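Local atomic coordinates of endo-arabinase (Bacteroides thetaiotaomicron, PDB entry 5C0P), a protein that probably hydrolyses O-glycosidic bonds within arabinan, as a magnesium-binding member of glycoside hydrolase family 43. Residues 163-168 with 180-185; 125-130 with 147-152; 49-54 with 61-66. One frame throughout, in Å; residues are numbered along the deposited sequence.

Contact 1: residues 163-168 with 180-185; sequences IYAQRL and YLLFKA
The Tyr164 ring takes the methyl CD1 of Leu181 over one face, 4.1 Å from the ring centroid and displaced toward the rim, while the backbone N of Tyr180 lies at its edge, in plane. Phe151 of the next strand meets the same ring nearly parallel, and Trp132 adjoins it obliquely. The Tyr164 hydroxyl hydrogen-bonds to Glu162, so a tyrosine can line an apolar layer and still satisfy its polar end. Ile163 CB lies over one face of the Phe183 ring; farther along, Ile163 CD1 comes within 3.7 Å of Phe183 CZ as the two side chains run side by side.

These strands are antiparallel neighbours in one sheet of what is, in this family, a five-bladed beta-propeller. Ala165 and Tyr180 exchange both backbone bonds, but beyond the Tyr164–Leu181 pair a beta bulge inserts Leu182, and Ile163 pairs with Phe183. Leu182 N still donates to Ile163 O, at 2.8 Å. Leu182 CG lies anti to its own carbonyl carbon (chi1 -59°), and from there CD1 reaches Ile163 CG2 and, at 3.9 Å, Ala165 CB; the small alanine leaves room for this branched chain on the face where Met219 and Trp221 of strand 217-224 pack.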
loop_
_atom_site.group_PDB
_atom_site.type_symbol
_atom_site.label_atom_id
_atom_site.label_comp_id
_atom_site.label_asym_id
_atom_site.label_seq_id
_atom_site.Cartn_x
_atom_site.Cartn_y
_atom_site.Cartn_z
ATOM N N ILE A 163 4.388 -4.855 11.632
ATOM C CA ILE A 163 3.764 -5.291 10.390
ATOM C C ILE A 163 3.270 -6.730 10.562
ATOM O O ILE A 163 3.992 -7.585 11.099
ATOM C CB ILE A 163 4.735 -5.159 9.190
ATOM C CG1 ILE A 163 4.903 -3.678 8.850
ATOM C CG2 ILE A 163 4.208 -5.924 7.977
ATOM C CD1 ILE A 163 5.934 -3.378 7.767
ATOM N N TYR A 164 2.029 -6.968 10.127
ATOM C CA TYR A 164 1.344 -8.261 10.285
ATOM C C TYR A 164 0.920 -8.854 8.955
ATOM O O TYR A 164 0.662 -8.122 8.004
ATOM C CB TYR A 164 0.073 -8.116 11.126
ATOM C CG TYR A 164 0.343 -7.885 12.583
ATOM C CD1 TYR A 164 0.597 -6.610 13.063
ATOM C CD2 TYR A 164 0.338 -8.943 13.485
ATOM C CE1 TYR A 164 0.867 -6.401 14.402
ATOM C CE2 TYR A 164 0.610 -8.742 14.826
ATOM C CZ TYR A 164 0.863 -7.466 15.279
ATOM O OH TYR A 164 1.127 -7.261 16.618
ATOM N N ALA A 165 0.822 -10.181 8.912
ATOM C CA ALA A 165 0.164 -10.871 7.806
ATOM C C ALA A 165 -0.985 -11.728 8.333
ATOM O O ALA A 165 -0.944 -12.218 9.468
ATOM C CB ALA A 165 1.149 -11.736 7.044
ATOM N N GLN A 166 -1.999 -11.935 7.496
ATOM C CA GLN A 166 -3.135 -12.753 7.889
ATOM C C GLN A 166 -3.826 -13.257 6.630
ATOM O O GLN A 166 -4.026 -12.477 5.703
ATOM C CB GLN A 166 -4.113 -11.899 8.704
ATOM C CG GLN A 166 -5.177 -12.688 9.447
ATOM C CD GLN A 166 -5.998 -11.814 10.359
ATOM O OE1 GLN A 166 -5.926 -10.582 10.299
ATOM N NE2 GLN A 166 -6.801 -12.445 11.205
ATOM N N ARG A 167 -4.207 -14.533 6.584
ATOM C CA ARG A 167 -4.955 -15.009 5.413
ATOM C C ARG A 167 -6.327 -14.352 5.335
ATOM O O ARG A 167 -6.968 -14.085 6.363
ATOM C CB ARG A 167 -5.118 -16.532 5.408
ATOM C CG ARG A 167 -3.849 -17.305 5.033
ATOM C CD ARG A 167 -4.196 -18.764 4.719
ATOM N NE ARG A 167 -3.025 -19.560 4.334
ATOM C CZ ARG A 167 -2.468 -19.524 3.125
ATOM N NH1 ARG A 167 -2.976 -18.722 2.190
ATOM N NH2 ARG A 167 -1.400 -20.273 2.853
ATOM N N LEU A 168 -6.769 -14.087 4.111
ATOM C CA LEU A 168 -8.129 -13.636 3.861
ATOM C C LEU A 168 -8.962 -14.793 3.321
ATOM O O LEU A 168 -8.443 -15.690 2.645
ATOM C CB LEU A 168 -8.130 -12.504 2.836
ATOM C CG LEU A 168 -7.598 -11.158 3.314
ATOM C CD1 LEU A 168 -7.277 -10.247 2.135
ATOM C CD2 LEU A 168 -8.627 -10.507 4.208
ATOM N N TYR A 180 -0.520 -12.461 12.195
ATOM C CA TYR A 180 0.797 -12.958 12.555
ATOM C C TYR A 180 1.823 -11.833 12.438
ATOM O O TYR A 180 1.953 -11.218 11.390
ATOM C CB TYR A 180 1.179 -14.158 11.672
ATOM C CG TYR A 180 2.329 -14.948 12.239
ATOM C CD1 TYR A 180 3.642 -14.558 12.008
ATOM C CD2 TYR A 180 2.104 -16.062 13.033
ATOM C CE1 TYR A 180 4.696 -15.265 12.541
ATOM C CE2 TYR A 180 3.156 -16.779 13.574
ATOM C CZ TYR A 180 4.449 -16.370 13.324
ATOM O OH TYR A 180 5.494 -17.077 13.860
ATOM N N LEU A 181 2.531 -11.547 13.528
ATOM C CA LEU A 181 3.534 -10.485 13.534
ATOM C C LEU A 181 4.758 -10.891 12.729
ATOM O O LEU A 181 5.419 -11.878 13.048
ATOM C CB LEU A 181 3.936 -10.135 14.974
ATOM C CG LEU A 181 5.066 -9.105 15.123
ATOM C CD1 LEU A 181 4.616 -7.752 14.644
ATOM C CD2 LEU A 181 5.496 -9.011 16.575
ATOM N N LEU A 182 5.043 -10.123 11.684
ATOM C CA LEU A 182 6.178 -10.395 10.799
ATOM C C LEU A 182 7.486 -9.829 11.344
ATOM O O LEU A 182 8.504 -10.527 11.401
ATOM C CB LEU A 182 5.900 -9.824 9.407
ATOM C CG LEU A 182 4.645 -10.391 8.734
ATOM C CD1 LEU A 182 4.579 -9.947 7.288
ATOM C CD2 LEU A 182 4.603 -11.903 8.812
ATOM N N PHE A 183 7.449 -8.561 11.738
ATOM C CA PHE A 183 8.612 -7.900 12.328
ATOM C C PHE A 183 8.213 -6.551 12.872
ATOM O O PHE A 183 7.118 -6.057 12.579
ATOM C CB PHE A 183 9.769 -7.746 11.321
ATOM C CG PHE A 183 9.419 -6.986 10.067
ATOM C CD1 PHE A 183 9.470 -5.595 10.030
ATOM C CD2 PHE A 183 9.089 -7.670 8.911
ATOM C CE1 PHE A 183 9.170 -4.904 8.863
ATOM C CE2 PHE A 183 8.797 -6.991 7.739
ATOM C CZ PHE A 183 8.833 -5.607 7.716
ATOM N N LYS A 184 9.102 -5.983 13.678
ATOM C CA LYS A 184 8.973 -4.616 14.145
ATOM C C LYS A 184 9.976 -3.761 13.385
ATOM O O LYS A 184 11.022 -4.252 12.969
ATOM C CB LYS A 184 9.236 -4.551 15.644
ATOM C CG LYS A 184 8.305 -5.440 16.451
ATOM C CD LYS A 184 8.577 -5.355 17.941
ATOM C CE LYS A 184 7.465 -6.059 18.713
ATOM N NZ LYS A 184 7.696 -6.020 20.187
ATOM N N ALA A 185 9.661 -2.482 13.220
ATOM C CA ALA A 185 10.484 -1.596 12.396
ATOM C C ALA A 185 11.944 -1.533 12.849
ATOM O O ALA A 185 12.856 -1.414 12.016
ATOM C CB ALA A 185 9.879 -0.198 12.336
#

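Contact 2: residues 125-130 with 147-152; sequences KAITPS and PWLLFC
Thr128 and Phe151 mark the nearest approach of the two backbones, with their CA atoms 7.5 Å apart, a separation at which no main-chain hydrogen bond joins the segments. Residues 147-152 form a regular strand whose side chains alternate, sending Leu149 and Phe151 toward residues 125-130 and Cys152 away. Residues 125-130 form neither helix nor strand: from Lys125 to Pro129 the chain is extended except at Ile127 (psi -22°), and this turn lies where three consecutive residues, Ile127 to Pro129, touch the strand.

At the centre Thr128 CG2 sits over one face of the Phe151 ring, 3.7 Å above the plane and offset toward CG, a CH-pi contact. Threonine suits the place because its two branches can serve different neighbours: with OG1 between the backbone N and the carbonyl carbon (chi1 52°), the hydroxyl takes a hydrogen bond from Thr107 N, while the methyl is left for the aromatic ring. Pro129 meets the far end of the same ring tip to tip, its CD 3.6 Å from Phe151 CZ. On the other flank Ile127 and Leu149 slide past each other in opposite directions, and Ile127 CG2 lies 3.9 Å from Leu149 CD2. Two branched aliphatic chains suit this flank, since neither brings a polar side-chain group.

The Phe151 side chain is about 6 Å from that of Asp136, a residue predicted to tune the active-site acid, so the packing lies near the probable catalytic centre. The loop leads from strand 120-121 to strand 134-141, that is, from one propeller sheet to the next. Ile127 bonds through its backbone to Thr107 of strand 103-112 in the sheet it leaves; in the sheet it enters, Thr128 and Phe151 both touch Cys134 of strand 134-141, and Ile127 and Leu149 both touch Leu168 of strand 162-168.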
loop_
_atom_site.group_PDB
_atom_site.type_symbol
_atom_site.label_atom_id
_atom_site.label_comp_id
_atom_site.label_asym_id
_atom_site.label_seq_id
_atom_site.Cartn_x
_atom_site.Cartn_y
_atom_site.Cartn_z
ATOM N N LYS A 125 -17.144 -2.540 7.762
ATOM C CA LYS A 125 -16.222 -2.499 8.890
ATOM C C LYS A 125 -14.825 -2.826 8.394
ATOM O O LYS A 125 -14.655 -3.383 7.304
ATOM C CB LYS A 125 -16.625 -3.486 9.986
ATOM C CG LYS A 125 -16.610 -4.939 9.583
ATOM C CD LYS A 125 -16.988 -5.797 10.789
ATOM C CE LYS A 125 -17.319 -7.227 10.389
ATOM N NZ LYS A 125 -17.963 -7.995 11.501
ATOM N N ALA A 126 -13.821 -2.481 9.195
ATOM C CA ALA A 126 -12.437 -2.753 8.851
ATOM C C ALA A 126 -12.179 -4.256 8.771
ATOM O O ALA A 126 -12.790 -5.034 9.500
ATOM C CB ALA A 126 -11.510 -2.132 9.883
ATOM N N ILE A 127 -11.261 -4.642 7.893
ATOM C CA ILE A 127 -10.786 -6.021 7.813
ATOM C C ILE A 127 -9.646 -6.256 8.816
ATOM O O ILE A 127 -9.384 -7.386 9.232
ATOM C CB ILE A 127 -10.345 -6.349 6.364
ATOM C CG1 ILE A 127 -10.136 -7.854 6.189
ATOM C CG2 ILE A 127 -9.092 -5.559 5.976
ATOM C CD1 ILE A 127 -11.374 -8.683 6.472
ATOM N N THR A 128 -8.992 -5.174 9.228
ATOM C CA THR A 128 -7.974 -5.233 10.280
ATOM C C THR A 128 -8.659 -5.370 11.651
ATOM O O THR A 128 -9.865 -5.130 11.763
ATOM C CB THR A 128 -7.073 -3.982 10.204
ATOM O OG1 THR A 128 -7.895 -2.806 10.187
ATOM C CG2 THR A 128 -6.216 -4.017 8.938
ATOM N N PRO A 129 -7.916 -5.787 12.696
ATOM C CA PRO A 129 -8.587 -6.044 13.979
ATOM C C PRO A 129 -9.218 -4.803 14.607
ATOM O O PRO A 129 -8.571 -3.761 14.690
ATOM C CB PRO A 129 -7.448 -6.560 14.872
ATOM C CG PRO A 129 -6.482 -7.172 13.908
ATOM C CD PRO A 129 -6.514 -6.253 12.711
ATOM N N SER A 130 -10.450 -4.934 15.095
ATOM C CA SER A 130 -11.171 -3.787 15.650
ATOM C C SER A 130 -10.539 -3.210 16.920
ATOM O O SER A 130 -10.754 -2.040 17.254
ATOM C CB SER A 130 -12.636 -4.144 15.907
ATOM O OG SER A 130 -12.745 -5.162 16.887
ATOM N N PRO A 147 -5.386 -15.397 -1.092
ATOM C CA PRO A 147 -5.182 -14.005 -0.678
ATOM C C PRO A 147 -4.691 -13.825 0.756
ATOM O O PRO A 147 -5.173 -14.495 1.689
ATOM C CB PRO A 147 -6.587 -13.404 -0.809
ATOM C CG PRO A 147 -7.514 -14.562 -0.503
ATOM C CD PRO A 147 -6.815 -15.762 -1.134
ATOM N N TRP A 148 -3.750 -12.895 0.910
ATOM C CA TRP A 148 -3.222 -12.490 2.199
ATOM C C TRP A 148 -3.411 -11.007 2.392
ATOM O O TRP A 148 -3.200 -10.221 1.458
ATOM C CB TRP A 148 -1.721 -12.754 2.261
ATOM C CG TRP A 148 -1.322 -14.199 2.357
ATOM C CD1 TRP A 148 -1.199 -15.090 1.332
ATOM C CD2 TRP A 148 -0.975 -14.903 3.554
ATOM N NE1 TRP A 148 -0.790 -16.314 1.819
ATOM C CE2 TRP A 148 -0.649 -16.222 3.180
ATOM C CE3 TRP A 148 -0.901 -14.539 4.905
ATOM C CZ2 TRP A 148 -0.251 -17.188 4.118
ATOM C CZ3 TRP A 148 -0.511 -15.492 5.833
ATOM C CH2 TRP A 148 -0.185 -16.803 5.433
ATOM N N LEU A 149 -3.774 -10.640 3.619
ATOM C CA LEU A 149 -3.797 -9.256 4.070
ATOM C C LEU A 149 -2.473 -8.951 4.766
ATOM O O LEU A 149 -2.037 -9.712 5.628
ATOM C CB LEU A 149 -4.945 -9.067 5.063
ATOM C CG LEU A 149 -5.020 -7.700 5.738
ATOM C CD1 LEU A 149 -5.482 -6.658 4.718
ATOM C CD2 LEU A 149 -5.961 -7.756 6.928
ATOM N N LEU A 150 -1.832 -7.847 4.385
ATOM C CA LEU A 150 -0.664 -7.340 5.109
ATOM C C LEU A 150 -1.091 -6.005 5.690
ATOM O O LEU A 150 -1.790 -5.249 5.033
ATOM C CB LEU A 150 0.516 -7.106 4.166
ATOM C CG LEU A 150 0.890 -8.234 3.216
ATOM C CD1 LEU A 150 2.017 -7.771 2.284
ATOM C CD2 LEU A 150 1.282 -9.469 3.991
ATOM N N PHE A 151 -0.700 -5.707 6.922
ATOM C CA PHE A 151 -1.071 -4.415 7.485
ATOM C C PHE A 151 -0.099 -3.950 8.548
ATOM O O PHE A 151 0.716 -4.730 9.055
ATOM C CB PHE A 151 -2.519 -4.407 8.014
ATOM C CG PHE A 151 -2.758 -5.306 9.200
ATOM C CD1 PHE A 151 -2.593 -4.835 10.497
ATOM C CD2 PHE A 151 -3.178 -6.620 9.014
ATOM C CE1 PHE A 151 -2.835 -5.664 11.584
ATOM C CE2 PHE A 151 -3.423 -7.456 10.097
ATOM C CZ PHE A 151 -3.253 -6.979 11.383
ATOM N N CYS A 152 -0.197 -2.670 8.880
ATOM C CA CYS A 152 0.607 -2.096 9.953
ATOM C C CYS A 152 -0.240 -1.891 11.184
ATOM O O CYS A 152 -1.414 -1.524 11.095
ATOM C CB CYS A 152 1.115 -0.720 9.539
ATOM S SG CYS A 152 2.145 -0.744 8.085
#

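Contact 3: residues 49-54 with 61-66; sequences KIRVYK and WKDEGY
Arg51 grips Asp63 side-on with two nitrogens: NE gives OD1 a nearly straight bond of 2.9 Å (173°), and NH1 reaches OD2 at 2.8 Å. Both acceptors lie near the guanidinium plane, yet the carboxylate is tilted 48° to it and is met from above. From its opposite face OD1 also accepts Gly65 N, closing an Asx turn. Beside this pair Arg51 CD comes obliquely to the Tyr66 ring, 3.5 Å from Tyr66 CE1; Lys49 CE approaches the same ring carbon. On the other face of the hairpin Lys54 NZ bonds to Glu64 OE2 at 2.9 Å, and Lys62 NZ adds a weak bond to that oxygen.

These partners flank a beta bulge. Val52 faces both Glu64 and Gly65, donating to Gly65 O and accepting from Glu64 N, so the register shifts between the Arg51–Tyr66 and Tyr53–Asp63 pairs. With phi 86° at Gly65, a beta carbon would collide with the carbonyl oxygen of Glu64, which is why glycine suits the position.

Farther out, Asn46 OD1 holds Arg51 NH2, and Glu15 forms a second salt bridge with Lys54 NZ. Glu15 and Glu64 bring like charges close together; Lys54, with a weaker contribution from Lys62, would offset part of their repulsion and could favour the ionised forms.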
loop_
_atom_site.group_PDB
_atom_site.type_symbol
_atom_site.label_atom_id
_atom_site.label_comp_id
_atom_site.label_asym_id
_atom_site.label_seq_id
_atom_site.Cartn_x
_atom_site.Cartn_y
_atom_site.Cartn_z
ATOM N N LYS A 49 -12.394 11.709 0.072
ATOM C CA LYS A 49 -12.945 11.011 -1.082
ATOM C C LYS A 49 -11.800 10.441 -1.878
ATOM O O LYS A 49 -10.672 10.925 -1.790
ATOM C CB LYS A 49 -13.772 11.949 -1.954
ATOM C CG LYS A 49 -13.062 13.214 -2.399
ATOM C CD LYS A 49 -14.091 14.296 -2.718
ATOM C CE LYS A 49 -13.441 15.605 -3.132
ATOM N NZ LYS A 49 -12.663 16.220 -2.037
ATOM N N ILE A 50 -12.090 9.401 -2.652
ATOM C CA ILE A 50 -11.075 8.809 -3.503
ATOM C C ILE A 50 -11.326 9.243 -4.940
ATOM O O ILE A 50 -12.416 9.052 -5.479
ATOM C CB ILE A 50 -11.054 7.267 -3.394
ATOM C CG1 ILE A 50 -10.919 6.827 -1.931
ATOM C CG2 ILE A 50 -9.926 6.659 -4.255
ATOM C CD1 ILE A 50 -9.702 7.398 -1.200
ATOM N N ARG A 51 -10.306 9.856 -5.538
ATOM C CA ARG A 51 -10.353 10.326 -6.918
ATOM C C ARG A 51 -9.587 9.319 -7.764
ATOM O O ARG A 51 -8.680 8.660 -7.269
ATOM C CB ARG A 51 -9.684 11.705 -7.012
ATOM C CG ARG A 51 -9.740 12.389 -8.370
ATOM C CD ARG A 51 -10.942 13.289 -8.455
ATOM N NE ARG A 51 -10.867 14.248 -9.557
ATOM C CZ ARG A 51 -10.723 15.558 -9.390
ATOM N NH1 ARG A 51 -10.671 16.362 -10.444
ATOM N NH2 ARG A 51 -10.636 16.066 -8.166
ATOM N N VAL A 52 -9.952 9.182 -9.036
ATOM C CA VAL A 52 -9.230 8.261 -9.903
ATOM C C VAL A 52 -8.808 8.930 -11.210
ATOM O O VAL A 52 -9.608 9.571 -11.884
ATOM C CB VAL A 52 -10.053 6.968 -10.165
ATOM C CG1 VAL A 52 -11.447 7.290 -10.703
ATOM C CG2 VAL A 52 -9.292 6.033 -11.099
ATOM N N TYR A 53 -7.526 8.798 -11.533
ATOM C CA TYR A 53 -7.008 9.232 -12.822
ATOM C C TYR A 53 -6.649 7.996 -13.631
ATOM O O TYR A 53 -6.355 6.947 -13.067
ATOM C CB TYR A 53 -5.759 10.095 -12.641
ATOM C CG TYR A 53 -5.992 11.518 -12.147
ATOM C CD1 TYR A 53 -7.262 11.992 -11.809
ATOM C CD2 TYR A 53 -4.930 12.401 -12.051
ATOM C CE1 TYR A 53 -7.448 13.317 -11.373
ATOM C CE2 TYR A 53 -5.109 13.709 -11.620
ATOM C CZ TYR A 53 -6.363 14.162 -11.288
ATOM O OH TYR A 53 -6.502 15.472 -10.863
ATOM N N LYS A 54 -6.657 8.130 -14.953
ATOM C CA LYS A 54 -6.448 7.003 -15.853
ATOM C C LYS A 54 -5.398 7.387 -16.887
ATOM O O LYS A 54 -5.280 8.559 -17.239
ATOM C CB LYS A 54 -7.765 6.683 -16.559
ATOM C CG LYS A 54 -7.759 5.458 -17.460
ATOM C CD LYS A 54 -9.140 5.257 -18.102
ATOM C CE LYS A 54 -9.418 6.257 -19.215
ATOM N NZ LYS A 54 -10.774 6.071 -19.819
ATOM N N TRP A 61 -2.215 11.779 -18.079
ATOM C CA TRP A 61 -3.333 11.264 -17.299
ATOM C C TRP A 61 -4.637 11.991 -17.593
ATOM O O TRP A 61 -4.635 13.137 -18.068
ATOM C CB TRP A 61 -2.998 11.349 -15.802
ATOM C CG TRP A 61 -1.841 10.466 -15.441
ATOM C CD1 TRP A 61 -0.510 10.733 -15.614
ATOM C CD2 TRP A 61 -1.923 9.148 -14.891
ATOM N NE1 TRP A 61 0.241 9.656 -15.188
ATOM C CE2 TRP A 61 -0.603 8.672 -14.744
ATOM C CE3 TRP A 61 -2.989 8.319 -14.518
ATOM C CZ2 TRP A 61 -0.317 7.400 -14.222
ATOM C CZ3 TRP A 61 -2.707 7.059 -14.005
ATOM C CH2 TRP A 61 -1.383 6.612 -13.860
ATOM N N LYS A 62 -5.745 11.313 -17.306
ATOM C CA LYS A 62 -7.081 11.871 -17.481
ATOM C C LYS A 62 -7.880 11.702 -16.193
ATOM O O LYS A 62 -7.837 10.645 -15.559
ATOM C CB LYS A 62 -7.797 11.143 -18.627
ATOM C CG LYS A 62 -9.229 11.580 -18.869
ATOM C CD LYS A 62 -9.894 10.666 -19.891
ATOM C CE LYS A 62 -11.326 11.083 -20.155
ATOM N NZ LYS A 62 -12.084 11.249 -18.891
ATOM N N ASP A 63 -8.599 12.745 -15.803
ATOM C CA ASP A 63 -9.459 12.697 -14.631
ATOM C C ASP A 63 -10.707 11.879 -14.940
ATOM O O ASP A 63 -11.453 12.193 -15.875
ATOM C CB ASP A 63 -9.844 14.128 -14.236
ATOM C CG ASP A 63 -10.769 14.190 -13.030
ATOM O OD1 ASP A 63 -10.818 13.231 -12.232
ATOM O OD2 ASP A 63 -11.450 15.228 -12.877
ATOM N N GLU A 64 -10.921 10.822 -14.158
ATOM C CA GLU A 64 -12.110 9.986 -14.294
ATOM C C GLU A 64 -13.062 10.136 -13.108
ATOM O O GLU A 64 -13.974 9.335 -12.928
ATOM C CB GLU A 64 -11.719 8.518 -14.484
ATOM C CG GLU A 64 -11.155 8.201 -15.863
ATOM C CD GLU A 64 -12.198 8.266 -16.966
ATOM O OE1 GLU A 64 -13.409 8.329 -16.665
ATOM O OE2 GLU A 64 -11.802 8.254 -18.148
ATOM N N GLY A 65 -12.871 11.183 -12.313
ATOM C CA GLY A 65 -13.830 11.500 -11.274
ATOM C C GLY A 65 -13.587 10.757 -9.977
ATOM O O GLY A 65 -12.461 10.369 -9.665
ATOM N N TYR A 66 -14.651 10.548 -9.210
ATOM C CA TYR A 66 -14.504 9.939 -7.896
ATOM C C TYR A 66 -14.893 8.474 -7.919
ATOM O O TYR A 66 -15.976 8.113 -8.390
ATOM C CB TYR A 66 -15.353 10.686 -6.868
ATOM C CG TYR A 66 -15.030 12.156 -6.800
ATOM C CD1 TYR A 66 -13.814 12.596 -6.291
ATOM C CD2 TYR A 66 -15.935 13.102 -7.252
ATOM C CE1 TYR A 66 -13.514 13.942 -6.232
ATOM C CE2 TYR A 66 -15.647 14.449 -7.195
ATOM C CZ TYR A 66 -14.434 14.862 -6.684
ATOM O OH TYR A 66 -14.145 16.206 -6.627
#

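How the contacts relate
Contacts 1 and 2 belong to one sheet and touch: strands 162-168 and 147-153 are neighbours, with Tyr164 N 2.8 Å from Phe151 O and Gln166 O 2.8 Å from Leu149 N. Contact 2 is buried and made by side chains alone, joining a loop to that sheet; contact 1, only partly buried, adds backbone pairing between adjacent strands. Contact 3 lies in a different sheet, its centre about 31 Å from that of contact 1 and about 25 Å from that of contact 2. It shares strand pairing and a bulge with contact 1, but relies on salt bridges, in keeping with its more peripheral place, whereas the other two use apolar and aromatic packing.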